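Local coordinates for protein BolA (Coxiella burnetii, PDB 3TR3) that is of unknown function but belongs to the BolA/IbaG family, stress-induced proteins whose relatives probably work with monothiol glutaredoxins in iron-sulfur cluster handling, at residues Lys11-Thr16 with Gln63-Ala68; Thr16-Ser21 with Pro40-Gln45; Arg52-Ala57 with Leu71-Pro76. All coordinates share one frame; numbering follows the deposited sequence.

Interaction 1: residues Lys11-Thr16 with Gln63-Ala68; sequences KQWIET and QSDIHA. With CO (cobalt (II) ion), chain D.
Asp65 OD2 accepts a hydrogen bond from His61 ND1 and a weak one from Asn2 N, and the same oxygen lies 4.4 Å from Trp13 CH2 in an oblique approach to the indole. The carboxylate is thus tied to its own helix and to the N-terminal chain, while the aromatic ring brushes past it. The main apolar touch is at the ring's edge, where Trp13 CZ3 comes within 4.1 Å of Ile66 CD1, near the indole plane; the two side chains run past one another in opposite directions. Trp13 reaches this far because its CG lies beside the backbone N (chi1 -68°), carrying the six-membered ring away from helix 7-17. A large flat group suits the site, since one ring can stack on His61, touch Leu58 and Val5, and still reach the branched chain of Ile66.

Within helix 7-17, Gln12 O takes Thr16 N and Thr16 OG1, each at 2.9 Å; the hydroxyl folds back onto its own helix, above the carbonyl plane and on the face opposite the amide N. A salt bridge, Lys11 NZ to Glu15 OE2 at 3.3 Å, spans one helical turn, and the same oxygen also bonds to Val23 N.

One residue beyond Ile66, His67 NE2 binds the cobalt ion at 2.2 Å together with His32 NE2. The contact joins helix 7-17 to the C-terminal part of helix 59-65, just where the chain turns into strand 68-74, and Ile66 continues inward onto Phe33 of strand 32-38.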
ATOM      1  N   LYS B  11      -4.254   4.269   5.792  1.00 31.87           N
ATOM      2  CA  LYS B  11      -4.806   3.244   4.916  1.00 29.81           C
ATOM      3  C   LYS B  11      -6.134   2.678   5.408  1.00 37.94           C
ATOM      4  O   LYS B  11      -7.084   2.531   4.612  1.00 34.43           O
ATOM      5  CB  LYS B  11      -3.797   2.107   4.692  1.00 28.79           C
ATOM      6  CG  LYS B  11      -4.422   0.779   4.316  1.00 36.17           C
ATOM      7  CD  LYS B  11      -3.352  -0.207   3.835  1.00 43.54           C
ATOM      8  CE  LYS B  11      -3.859  -1.645   3.894  1.00 51.00           C
ATOM      9  NZ  LYS B  11      -4.686  -2.031   2.730  1.00 54.97           N
ATOM     10  N   GLN B  12      -6.195   2.351   6.704  1.00 35.19           N
ATOM     11  CA  GLN B  12      -7.431   1.876   7.296  1.00 39.93           C
ATOM     12  C   GLN B  12      -8.582   2.916   7.281  1.00 38.49           C
ATOM     13  O   GLN B  12      -9.713   2.570   6.986  1.00 35.90           O
ATOM     14  CB  GLN B  12      -7.175   1.364   8.714  1.00 47.09           C
ATOM     15  CG  GLN B  12      -6.339   0.078   8.733  1.00 57.92           C
ATOM     16  CD  GLN B  12      -6.247  -0.565  10.125  1.00 66.74           C
ATOM     17  OE1 GLN B  12      -6.085   0.126  11.149  1.00 69.21           O
ATOM     18  NE2 GLN B  12      -6.351  -1.899  10.164  1.00 67.09           N
ATOM     19  N   TRP B  13      -8.276   4.172   7.620  1.00 39.15           N
ATOM     20  CA  TRP B  13      -9.263   5.237   7.744  1.00 34.56           C
ATOM     21  C   TRP B  13      -9.910   5.556   6.392  1.00 37.22           C
ATOM     22  O   TRP B  13     -11.124   5.694   6.299  1.00 41.51           O
ATOM     23  CB  TRP B  13      -8.628   6.507   8.318  1.00 30.04           C
ATOM     24  CG  TRP B  13      -8.175   6.419   9.753  1.00 38.33           C
ATOM     25  CD1 TRP B  13      -8.609   5.538  10.704  1.00 41.97           C
ATOM     26  CD2 TRP B  13      -7.174   7.237  10.396  1.00 37.51           C
ATOM     27  NE1 TRP B  13      -7.957   5.763  11.896  1.00 41.39           N
ATOM     28  CE2 TRP B  13      -7.075   6.799  11.739  1.00 40.51           C
ATOM     29  CE3 TRP B  13      -6.366   8.304   9.967  1.00 32.57           C
ATOM     30  CZ2 TRP B  13      -6.193   7.381  12.660  1.00 41.09           C
ATOM     31  CZ3 TRP B  13      -5.496   8.890  10.877  1.00 37.48           C
ATOM     32  CH2 TRP B  13      -5.414   8.422  12.215  1.00 41.17           C
ATOM     33  N   ILE B  14      -9.098   5.655   5.345  1.00 34.31           N
ATOM     34  CA  ILE B  14      -9.613   5.954   4.020  1.00 35.22           C
ATOM     35  C   ILE B  14     -10.447   4.796   3.487  1.00 37.26           C
ATOM     36  O   ILE B  14     -11.515   5.009   2.945  1.00 42.15           O
ATOM     37  CB  ILE B  14      -8.500   6.276   3.031  1.00 31.65           C
ATOM     38  CG1 ILE B  14      -7.734   7.527   3.457  1.00 27.44           C
ATOM     39  CG2 ILE B  14      -9.068   6.430   1.641  1.00 29.03           C
ATOM     40  CD1 ILE B  14      -6.459   7.774   2.561  1.00 23.89           C
ATOM     41  N   GLU B  15      -9.980   3.564   3.658  1.00 33.44           N
ATOM     42  CA  GLU B  15     -10.776   2.409   3.230  1.00 33.23           C
ATOM     43  C   GLU B  15     -12.069   2.200   4.037  1.00 38.18           C
ATOM     44  O   GLU B  15     -13.019   1.612   3.557  1.00 43.96           O
ATOM     45  CB  GLU B  15      -9.931   1.136   3.200  1.00 29.00           C
ATOM     46  CG  GLU B  15      -8.777   1.227   2.202  1.00 33.62           C
ATOM     47  CD  GLU B  15      -7.824   0.042   2.277  1.00 39.54           C
ATOM     48  OE1 GLU B  15      -7.867  -0.704   3.284  1.00 44.55           O
ATOM     49  OE2 GLU B  15      -7.038  -0.140   1.322  1.00 37.13           O
ATOM     50  N   THR B  16     -12.095   2.691   5.262  1.00 38.00           N
ATOM     51  CA  THR B  16     -13.272   2.606   6.090  1.00 37.87           C
ATOM     52  C   THR B  16     -14.276   3.653   5.636  1.00 41.35           C
ATOM     53  O   THR B  16     -15.425   3.338   5.434  1.00 44.26           O
ATOM     54  CB  THR B  16     -12.917   2.805   7.582  1.00 38.31           C
ATOM     55  OG1 THR B  16     -12.238   1.636   8.052  1.00 46.22           O
ATOM     56  CG2 THR B  16     -14.161   3.019   8.441  1.00 34.86           C
ATOM     57  N   GLN B  63      -8.924  16.653  10.119  1.00 38.31           N
ATOM     58  CA  GLN B  63      -9.085  17.982  10.645  1.00 38.82           C
ATOM     59  C   GLN B  63      -8.069  18.219  11.722  1.00 36.56           C
ATOM     60  O   GLN B  63      -7.459  19.283  11.775  1.00 39.38           O
ATOM     61  CB  GLN B  63     -10.518  18.160  11.161  1.00 45.58           C
ATOM     62  CG  GLN B  63     -10.707  19.298  12.122  1.00 50.62           C
ATOM     63  CD  GLN B  63     -12.133  19.368  12.675  1.00 56.68           C
ATOM     64  OE1 GLN B  63     -12.762  18.329  12.934  1.00 59.48           O
ATOM     65  NE2 GLN B  63     -12.647  20.603  12.868  1.00 51.93           N
ATOM     66  N   SER B  64      -7.883  17.209  12.567  1.00 38.72           N
ATOM     67  CA  SER B  64      -7.089  17.315  13.801  1.00 40.49           C
ATOM     68  C   SER B  64      -5.767  16.506  13.872  1.00 50.21           C
ATOM     69  O   SER B  64      -4.837  16.926  14.540  1.00 50.75           O
ATOM     70  CB  SER B  64      -7.965  16.925  14.999  1.00 38.50           C
ATOM     71  OG  SER B  64      -8.897  17.960  15.255  1.00 43.31           O
ATOM     72  N   ASP B  65      -5.696  15.349  13.213  1.00 47.71           N
ATOM     73  CA  ASP B  65      -4.571  14.413  13.421  1.00 42.68           C
ATOM     74  C   ASP B  65      -3.496  14.431  12.341  1.00 41.08           C
ATOM     75  O   ASP B  65      -2.319  14.263  12.654  1.00 39.15           O
ATOM     76  CB  ASP B  65      -5.063  12.970  13.568  1.00 42.53           C
ATOM     77  CG  ASP B  65      -6.045  12.799  14.709  1.00 53.38           C
ATOM     78  OD1 ASP B  65      -6.058  13.641  15.653  1.00 52.45           O
ATOM     79  OD2 ASP B  65      -6.799  11.802  14.660  1.00 60.94           O
ATOM     80  N   ILE B  66      -3.909  14.609  11.077  1.00 38.17           N
ATOM     81  CA  ILE B  66      -3.010  14.525   9.937  1.00 35.22           C
ATOM     82  C   ILE B  66      -2.583  15.919   9.516  1.00 39.39           C
ATOM     83  O   ILE B  66      -3.401  16.693   9.045  1.00 40.73           O
ATOM     84  CB  ILE B  66      -3.676  13.811   8.758  1.00 34.93           C
ATOM     85  CG1 ILE B  66      -4.245  12.463   9.175  1.00 35.89           C
ATOM     86  CG2 ILE B  66      -2.738  13.660   7.571  1.00 24.61           C
ATOM     87  CD1 ILE B  66      -4.965  11.795   8.045  1.00 25.11           C
ATOM     88  N   HIS B  67      -1.301  16.238   9.693  1.00 36.59           N
ATOM     89  CA  HIS B  67      -0.795  17.568   9.385  1.00 33.75           C
ATOM     90  C   HIS B  67      -0.825  17.846   7.868  1.00 34.30           C
ATOM     91  O   HIS B  67      -1.306  18.904   7.422  1.00 31.93           O
ATOM     92  CB  HIS B  67       0.599  17.756  10.054  1.00 33.70           C
ATOM     93  CG  HIS B  67       1.447  18.854   9.474  1.00 35.36           C
ATOM     94  ND1 HIS B  67       1.293  20.183   9.810  1.00 32.43           N
ATOM     95  CD2 HIS B  67       2.509  18.803   8.628  1.00 37.66           C
ATOM     96  CE1 HIS B  67       2.188  20.909   9.165  1.00 30.74           C
ATOM     97  NE2 HIS B  67       2.937  20.094   8.442  1.00 37.06           N
ATOM     98  N   ALA B  68      -0.328  16.911   7.060  1.00 34.09           N
ATOM     99  CA  ALA B  68      -0.278  17.129   5.601  1.00 29.71           C
ATOM    100  C   ALA B  68      -0.420  15.823   4.875  1.00 30.63           C
ATOM    101  O   ALA B  68       0.149  14.809   5.298  1.00 36.70           O
ATOM    102  CB  ALA B  68       0.999  17.837   5.181  1.00 29.42           C
TER
HETATM  103 CO    CO D  80       4.947  20.742   7.676  1.00 37.35          CO

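Interaction 2: residues Thr16-Ser21 with Pro40-Gln45; sequences TGLSES and PTFEGQ
The backbones draw nearest at Glu20 and Pro40, with 7.1 Å between their CA atoms, as a type II turn at Leu18-Ser21 faces the short 3-10 segment 40-42. Here Pro40 CD lies 3.4 Å from Glu20 O, and Pro40 CG is 4.0 Å from Glu20 CB. The pyrrolidine ring thus packs against the base of the glutamate, whose chain bends at chi2 (-57°) and takes its carboxylate away from the proline.

Deeper in, Leu18 CD2 comes obliquely to the Phe42 ring, 4.0 Å from Phe42 CZ and almost as near CE1. Leu18 has its CG anti to the backbone N (chi1 -176°), which sends the branch toward the loop, and both residues also pack on helix 47-57, Leu18 against Ala57 and Phe42 against Val54.

In the alpha-beta-beta-alpha-alpha-beta core of the BolA fold, akin to a class II KH domain and here followed by a short C-terminal helix, this pairs the link from helix 7-17 into strand 22-28 with the loop that leaves strand 32-38. Leu18 O is gripped twice from one face of its plane, by Ser21 N at 3.2 Å and by Ser21 OG at 2.7 Å, so the serine hydroxyl reinforces the turn. A second type II turn, Phe42-Gln45, has Gly44 at its third position with phi 84°, a conformation easily adopted without a side chain.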
ATOM      1  N   THR B  16     -12.095   2.691   5.262  1.00 38.00           N
ATOM      2  CA  THR B  16     -13.272   2.606   6.090  1.00 37.87           C
ATOM      3  C   THR B  16     -14.276   3.653   5.636  1.00 41.35           C
ATOM      4  O   THR B  16     -15.425   3.338   5.434  1.00 44.26           O
ATOM      5  CB  THR B  16     -12.917   2.805   7.582  1.00 38.31           C
ATOM      6  OG1 THR B  16     -12.238   1.636   8.052  1.00 46.22           O
ATOM      7  CG2 THR B  16     -14.161   3.019   8.441  1.00 34.86           C
ATOM      8  N   GLY B  17     -13.815   4.882   5.435  1.00 40.48           N
ATOM      9  CA  GLY B  17     -14.690   5.982   5.084  1.00 39.54           C
ATOM     10  C   GLY B  17     -15.176   6.014   3.639  1.00 39.61           C
ATOM     11  O   GLY B  17     -16.219   6.580   3.355  1.00 40.93           O
ATOM     12  N   LEU B  18     -14.424   5.419   2.723  1.00 36.15           N
ATOM     13  CA  LEU B  18     -14.723   5.541   1.306  1.00 34.59           C
ATOM     14  C   LEU B  18     -14.917   4.158   0.678  1.00 37.23           C
ATOM     15  O   LEU B  18     -13.952   3.436   0.482  1.00 42.84           O
ATOM     16  CB  LEU B  18     -13.597   6.319   0.616  1.00 32.58           C
ATOM     17  CG  LEU B  18     -13.840   6.609  -0.870  1.00 32.56           C
ATOM     18  CD1 LEU B  18     -14.944   7.613  -0.966  1.00 32.18           C
ATOM     19  CD2 LEU B  18     -12.628   7.106  -1.602  1.00 29.60           C
ATOM     20  N   SER B  19     -16.165   3.772   0.384  1.00 39.22           N
ATOM     21  CA  SER B  19     -16.459   2.396  -0.074  1.00 42.18           C
ATOM     22  C   SER B  19     -15.804   2.058  -1.389  1.00 40.59           C
ATOM     23  O   SER B  19     -15.683   2.913  -2.269  1.00 38.39           O
ATOM     24  CB  SER B  19     -17.956   2.108  -0.169  1.00 48.00           C
ATOM     25  OG  SER B  19     -18.469   1.982   1.141  1.00 57.58           O
ATOM     26  N   GLU B  20     -15.365   0.804  -1.498  1.00 37.51           N
ATOM     27  CA  GLU B  20     -14.721   0.315  -2.708  1.00 37.28           C
ATOM     28  C   GLU B  20     -13.360   0.980  -2.966  1.00 37.51           C
ATOM     29  O   GLU B  20     -12.822   0.869  -4.069  1.00 40.16           O
ATOM     30  CB  GLU B  20     -15.639   0.498  -3.939  1.00 40.56           C
ATOM     31  CG  GLU B  20     -17.043   0.017  -3.749  1.00 45.37           C
ATOM     32  CD  GLU B  20     -17.114  -1.452  -3.348  1.00 53.02           C
ATOM     33  OE1 GLU B  20     -16.347  -2.254  -3.924  1.00 52.68           O
ATOM     34  OE2 GLU B  20     -17.939  -1.803  -2.464  1.00 57.04           O
ATOM     35  N   SER B  21     -12.788   1.660  -1.975  1.00 35.42           N
ATOM     36  CA  SER B  21     -11.430   2.177  -2.182  1.00 34.05           C
ATOM     37  C   SER B  21     -10.342   1.208  -1.685  1.00 34.31           C
ATOM     38  O   SER B  21     -10.533   0.460  -0.725  1.00 39.07           O
ATOM     39  CB  SER B  21     -11.224   3.607  -1.627  1.00 29.43           C
ATOM     40  OG  SER B  21     -11.371   3.663  -0.218  1.00 32.31           O
ATOM     41  N   PRO B  40     -13.404   3.294  -7.906  1.00 38.22           N
ATOM     42  CA  PRO B  40     -14.233   3.426  -9.119  1.00 38.93           C
ATOM     43  C   PRO B  40     -15.176   4.649  -9.058  1.00 40.05           C
ATOM     44  O   PRO B  40     -15.604   5.141 -10.094  1.00 46.07           O
ATOM     45  CB  PRO B  40     -15.023   2.104  -9.157  1.00 36.25           C
ATOM     46  CG  PRO B  40     -15.060   1.641  -7.714  1.00 34.02           C
ATOM     47  CD  PRO B  40     -13.724   2.066  -7.152  1.00 35.99           C
ATOM     48  N   THR B  41     -15.448   5.145  -7.856  1.00 36.68           N
ATOM     49  CA  THR B  41     -16.266   6.339  -7.644  1.00 36.55           C
ATOM     50  C   THR B  41     -15.628   7.620  -8.230  1.00 33.69           C
ATOM     51  O   THR B  41     -16.299   8.631  -8.453  1.00 33.50           O
ATOM     52  CB  THR B  41     -16.584   6.488  -6.120  1.00 41.73           C
ATOM     53  OG1 THR B  41     -17.404   5.390  -5.703  1.00 47.93           O
ATOM     54  CG2 THR B  41     -17.287   7.776  -5.783  1.00 34.03           C
ATOM     55  N   PHE B  42     -14.328   7.582  -8.487  1.00 34.71           N
ATOM     56  CA  PHE B  42     -13.643   8.749  -9.056  1.00 34.47           C
ATOM     57  C   PHE B  42     -13.974   8.873 -10.548  1.00 33.66           C
ATOM     58  O   PHE B  42     -13.647   9.870 -11.173  1.00 35.99           O
ATOM     59  CB  PHE B  42     -12.110   8.678  -8.886  1.00 36.04           C
ATOM     60  CG  PHE B  42     -11.627   8.618  -7.448  1.00 34.49           C
ATOM     61  CD1 PHE B  42     -12.362   9.173  -6.420  1.00 30.48           C
ATOM     62  CD2 PHE B  42     -10.404   8.014  -7.141  1.00 33.23           C
ATOM     63  CE1 PHE B  42     -11.887   9.106  -5.095  1.00 30.91           C
ATOM     64  CE2 PHE B  42      -9.924   7.959  -5.833  1.00 30.90           C
ATOM     65  CZ  PHE B  42     -10.677   8.521  -4.800  1.00 28.92           C
ATOM     66  N   GLU B  43     -14.613   7.862 -11.128  1.00 31.98           N
ATOM     67  CA  GLU B  43     -14.932   7.947 -12.561  1.00 33.15           C
ATOM     68  C   GLU B  43     -15.754   9.192 -12.869  1.00 35.34           C
ATOM     69  O   GLU B  43     -16.837   9.404 -12.282  1.00 37.29           O
ATOM     70  CB  GLU B  43     -15.630   6.684 -13.060  1.00 30.96           C
ATOM     71  CG  GLU B  43     -15.785   6.627 -14.555  1.00 39.22           C
ATOM     72  CD  GLU B  43     -14.462   6.519 -15.302  1.00 51.33           C
ATOM     73  OE1 GLU B  43     -13.708   5.510 -15.084  1.00 55.74           O
ATOM     74  OE2 GLU B  43     -14.188   7.445 -16.114  1.00 52.98           O
ATOM     75  N   GLY B  44     -15.227  10.051 -13.740  1.00 37.59           N
ATOM     76  CA  GLY B  44     -15.974  11.239 -14.182  1.00 34.63           C
ATOM     77  C   GLY B  44     -15.840  12.411 -13.225  1.00 36.73           C
ATOM     78  O   GLY B  44     -16.487  13.436 -13.406  1.00 37.15           O
ATOM     79  N   GLN B  45     -14.997  12.288 -12.200  1.00 35.23           N
ATOM     80  CA  GLN B  45     -14.889  13.351 -11.207  1.00 30.65           C
ATOM     81  C   GLN B  45     -13.569  14.078 -11.432  1.00 32.27           C
ATOM     82  O   GLN B  45     -12.569  13.481 -11.775  1.00 34.29           O
ATOM     83  CB  GLN B  45     -14.987  12.790  -9.779  1.00 32.76           C
ATOM     84  CG  GLN B  45     -16.213  11.943  -9.512  1.00 38.91           C
ATOM     85  CD  GLN B  45     -17.524  12.716  -9.771  1.00 45.99           C
ATOM     86  OE1 GLN B  45     -17.590  13.929  -9.544  1.00 47.34           O
ATOM     87  NE2 GLN B  45     -18.563  12.017 -10.268  1.00 48.80           N
TER

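Interaction 3: residues Arg52-Ala57 with Leu71-Pro76; sequences RLVYNA and LKTYTP
Helix 52-57 passes over strand 71-74 with their axes 10.3 Å apart at closest approach and 112° between their directions, and the backbones come nearest at Val54 and Leu71. These two side chains meet end to end: Val54 CG1 stands 3.7 Å from Leu71 CD1 and 3.9 Å from Leu71 CD2, so one valine methyl meets both ends of the leucine fork. With CG1 anti to its backbone N (chi1 170°), Val54 directs that methyl at Leu71, while CG2 is left to touch Thr73 CG2 at 4.2 Å.

Leu71 CD1 also lies 3.6 Å from Tyr55 CE1, approaching the phenol obliquely, the two side chains passing alongside in opposite senses. Tyrosine suits this border because its ring is apolar enough for leucine, yet its OH can reach the strand: it hydrogen-bonds to Leu69 O, two residues before Leu71 on strand 68-74. Farther along, Arg50 NH1 of the same helix bonds to Thr73 O.

Strands 32-38 and 68-74 are parallel neighbours, with helices 47-57 and 59-65 between them in the chain as a beta-alpha-beta type crossover; this contact packs the first of those helices on the sheet. No hydrogen bond joins the two segments directly. Their contact rests on dispersion and the burial of methyls and ring carbons, so shape fit matters more than direction, and Tyr55 and Arg50 supply the directional bonds.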
ATOM      1  N   ARG B  52     -11.210  15.714  -2.571  1.00 35.47           N
ATOM      2  CA  ARG B  52     -12.124  16.101  -1.505  1.00 38.94           C
ATOM      3  C   ARG B  52     -12.898  14.930  -0.908  1.00 35.62           C
ATOM      4  O   ARG B  52     -13.118  14.878   0.315  1.00 35.10           O
ATOM      5  CB  ARG B  52     -13.062  17.208  -1.966  1.00 44.32           C
ATOM      6  CG  ARG B  52     -12.338  18.504  -2.047  1.00 53.21           C
ATOM      7  CD  ARG B  52     -13.149  19.527  -2.758  1.00 64.55           C
ATOM      8  NE  ARG B  52     -12.550  20.845  -2.577  1.00 77.80           N
ATOM      9  CZ  ARG B  52     -13.088  21.981  -3.021  1.00 84.75           C
ATOM     10  NH1 ARG B  52     -14.247  21.963  -3.686  1.00 82.56           N
ATOM     11  NH2 ARG B  52     -12.460  23.135  -2.802  1.00 86.79           N
ATOM     12  N   LEU B  53     -13.306  13.989  -1.756  1.00 29.72           N
ATOM     13  CA  LEU B  53     -13.977  12.795  -1.244  1.00 31.94           C
ATOM     14  C   LEU B  53     -13.081  12.070  -0.212  1.00 37.24           C
ATOM     15  O   LEU B  53     -13.575  11.582   0.816  1.00 36.92           O
ATOM     16  CB  LEU B  53     -14.356  11.853  -2.377  1.00 31.75           C
ATOM     17  CG  LEU B  53     -15.690  12.160  -3.053  1.00 41.33           C
ATOM     18  CD1 LEU B  53     -15.981  11.184  -4.220  1.00 43.58           C
ATOM     19  CD2 LEU B  53     -16.836  12.175  -2.010  1.00 41.16           C
ATOM     20  N   VAL B  54     -11.770  12.022  -0.498  1.00 33.32           N
ATOM     21  CA  VAL B  54     -10.822  11.337   0.346  1.00 32.76           C
ATOM     22  C   VAL B  54     -10.627  12.096   1.674  1.00 32.27           C
ATOM     23  O   VAL B  54     -10.708  11.492   2.754  1.00 29.02           O
ATOM     24  CB  VAL B  54      -9.465  11.084  -0.380  1.00 33.55           C
ATOM     25  CG1 VAL B  54      -8.438  10.583   0.616  1.00 23.90           C
ATOM     26  CG2 VAL B  54      -9.631  10.086  -1.550  1.00 27.47           C
ATOM     27  N   TYR B  55     -10.423  13.414   1.597  1.00 28.97           N
ATOM     28  CA  TYR B  55     -10.298  14.227   2.803  1.00 29.98           C
ATOM     29  C   TYR B  55     -11.567  14.141   3.638  1.00 34.77           C
ATOM     30  O   TYR B  55     -11.515  14.177   4.862  1.00 37.18           O
ATOM     31  CB  TYR B  55     -10.045  15.688   2.465  1.00 31.34           C
ATOM     32  CG  TYR B  55      -8.759  15.951   1.733  1.00 37.53           C
ATOM     33  CD1 TYR B  55      -7.613  15.230   2.047  1.00 38.14           C
ATOM     34  CD2 TYR B  55      -8.675  16.935   0.736  1.00 37.55           C
ATOM     35  CE1 TYR B  55      -6.418  15.454   1.383  1.00 40.19           C
ATOM     36  CE2 TYR B  55      -7.466  17.171   0.059  1.00 37.39           C
ATOM     37  CZ  TYR B  55      -6.337  16.421   0.393  1.00 42.93           C
ATOM     38  OH  TYR B  55      -5.100  16.621  -0.228  1.00 48.26           O
ATOM     39  N   ASN B  56     -12.718  14.070   2.968  1.00 32.15           N
ATOM     40  CA  ASN B  56     -13.986  13.990   3.671  1.00 31.16           C
ATOM     41  C   ASN B  56     -14.184  12.626   4.353  1.00 30.15           C
ATOM     42  O   ASN B  56     -14.663  12.554   5.483  1.00 28.49           O
ATOM     43  CB  ASN B  56     -15.136  14.327   2.705  1.00 37.40           C
ATOM     44  CG  ASN B  56     -16.492  14.316   3.379  1.00 42.52           C
ATOM     45  OD1 ASN B  56     -17.150  13.270   3.421  1.00 46.85           O
ATOM     46  ND2 ASN B  56     -16.922  15.474   3.906  1.00 40.05           N
ATOM     47  N   ALA B  57     -13.822  11.554   3.644  1.00 29.02           N
ATOM     48  CA  ALA B  57     -13.738  10.216   4.208  1.00 30.68           C
ATOM     49  C   ALA B  57     -12.836  10.125   5.462  1.00 37.11           C
ATOM     50  O   ALA B  57     -13.062   9.270   6.293  1.00 36.98           O
ATOM     51  CB  ALA B  57     -13.259   9.215   3.137  1.00 30.48           C
ATOM     52  N   LEU B  71      -2.019  13.521  -2.349  1.00 32.38           N
ATOM     53  CA  LEU B  71      -2.771  12.363  -2.913  1.00 34.22           C
ATOM     54  C   LEU B  71      -2.561  12.156  -4.394  1.00 34.27           C
ATOM     55  O   LEU B  71      -2.449  13.118  -5.138  1.00 35.00           O
ATOM     56  CB  LEU B  71      -4.306  12.458  -2.688  1.00 22.68           C
ATOM     57  CG  LEU B  71      -4.899  12.605  -1.291  1.00 31.06           C
ATOM     58  CD1 LEU B  71      -6.426  13.077  -1.329  1.00 23.77           C
ATOM     59  CD2 LEU B  71      -4.734  11.305  -0.475  1.00 29.53           C
ATOM     60  N   LYS B  72      -2.498  10.891  -4.800  1.00 35.57           N
ATOM     61  CA  LYS B  72      -2.784  10.514  -6.182  1.00 37.02           C
ATOM     62  C   LYS B  72      -4.003   9.603  -6.188  1.00 36.34           C
ATOM     63  O   LYS B  72      -4.022   8.590  -5.491  1.00 35.78           O
ATOM     64  CB  LYS B  72      -1.623   9.836  -6.879  1.00 35.70           C
ATOM     65  CG  LYS B  72      -0.409  10.704  -7.060  1.00 43.74           C
ATOM     66  CD  LYS B  72       0.812   9.855  -7.502  1.00 59.09           C
ATOM     67  CE  LYS B  72       2.035  10.736  -7.724  1.00 60.50           C
ATOM     68  NZ  LYS B  72       3.236   9.928  -8.034  1.00 63.71           N
ATOM     69  N   THR B  73      -5.013   9.987  -6.980  1.00 31.99           N
ATOM     70  CA  THR B  73      -6.316   9.313  -7.005  1.00 31.10           C
ATOM     71  C   THR B  73      -6.606   8.717  -8.370  1.00 32.16           C
ATOM     72  O   THR B  73      -6.617   9.428  -9.357  1.00 34.40           O
ATOM     73  CB  THR B  73      -7.453  10.296  -6.614  1.00 33.72           C
ATOM     74  OG1 THR B  73      -7.307  11.529  -7.335  1.00 30.91           O
ATOM     75  CG2 THR B  73      -7.416  10.578  -5.090  1.00 22.85           C
ATOM     76  N   TYR B  74      -6.824   7.408  -8.432  1.00 32.13           N
ATOM     77  CA  TYR B  74      -7.042   6.745  -9.708  1.00 33.95           C
ATOM     78  C   TYR B  74      -8.315   5.926  -9.663  1.00 33.61           C
ATOM     79  O   TYR B  74      -8.718   5.436  -8.615  1.00 35.29           O
ATOM     80  CB  TYR B  74      -5.881   5.788 -10.072  1.00 39.72           C
ATOM     81  CG  TYR B  74      -4.514   6.444 -10.197  1.00 47.72           C
ATOM     82  CD1 TYR B  74      -4.131   7.107 -11.358  1.00 51.13           C
ATOM     83  CD2 TYR B  74      -3.600   6.385  -9.147  1.00 50.02           C
ATOM     84  CE1 TYR B  74      -2.896   7.721 -11.463  1.00 56.32           C
ATOM     85  CE2 TYR B  74      -2.361   6.979  -9.244  1.00 54.51           C
ATOM     86  CZ  TYR B  74      -2.005   7.650 -10.394  1.00 59.90           C
ATOM     87  OH  TYR B  74      -0.746   8.232 -10.466  1.00 64.29           O
ATOM     88  N   THR B  75      -8.945   5.764 -10.817  1.00 29.95           N
ATOM     89  CA  THR B  75      -9.886   4.681 -10.939  1.00 28.90           C
ATOM     90  C   THR B  75      -9.073   3.418 -11.144  1.00 30.09           C
ATOM     91  O   THR B  75      -7.953   3.464 -11.646  1.00 31.38           O
ATOM     92  CB  THR B  75     -10.843   4.842 -12.152  1.00 28.75           C
ATOM     93  OG1 THR B  75     -10.096   4.862 -13.379  1.00 27.52           O
ATOM     94  CG2 THR B  75     -11.706   6.094 -12.010  1.00 29.52           C
ATOM     95  N   PRO B  76      -9.651   2.281 -10.780  1.00 29.67           N
ATOM     96  CA  PRO B  76      -9.027   0.997 -11.094  1.00 29.73           C
ATOM     97  C   PRO B  76      -8.589   0.900 -12.549  1.00 37.71           C
ATOM     98  O   PRO B  76      -7.477   0.422 -12.792  1.00 46.45           O
ATOM     99  CB  PRO B  76     -10.123  -0.015 -10.772  1.00 28.71           C
ATOM    100  CG  PRO B  76     -11.005   0.669  -9.742  1.00 28.44           C
ATOM    101  CD  PRO B  76     -10.884   2.147  -9.973  1.00 26.61           C
TER

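In the fold
All three contacts join parts of one compact alpha-beta fold. Interaction 3 lies closest to the chain's centre and is built of methyls and ring carbons where helix 47-57 packs on the sheet. Interaction 2, about 7 Å from it centre to centre, continues that packing outward through Phe42, which touches Thr73, but ends in an exposed Glu20-Pro40 contact. Interaction 1 shares helix 7-17 with interaction 2 and lies at the sheet's other end, pairing an indole edge with an isoleucine methyl, a carboxylate oxygen set obliquely nearby, one residue along the chain from the cobalt ligand His67. Ile14 bridges interactions 1 and 3, its CD1 3.9 Å from Val54 CG1. Each contact lacks a direct hydrogen bond between its segments.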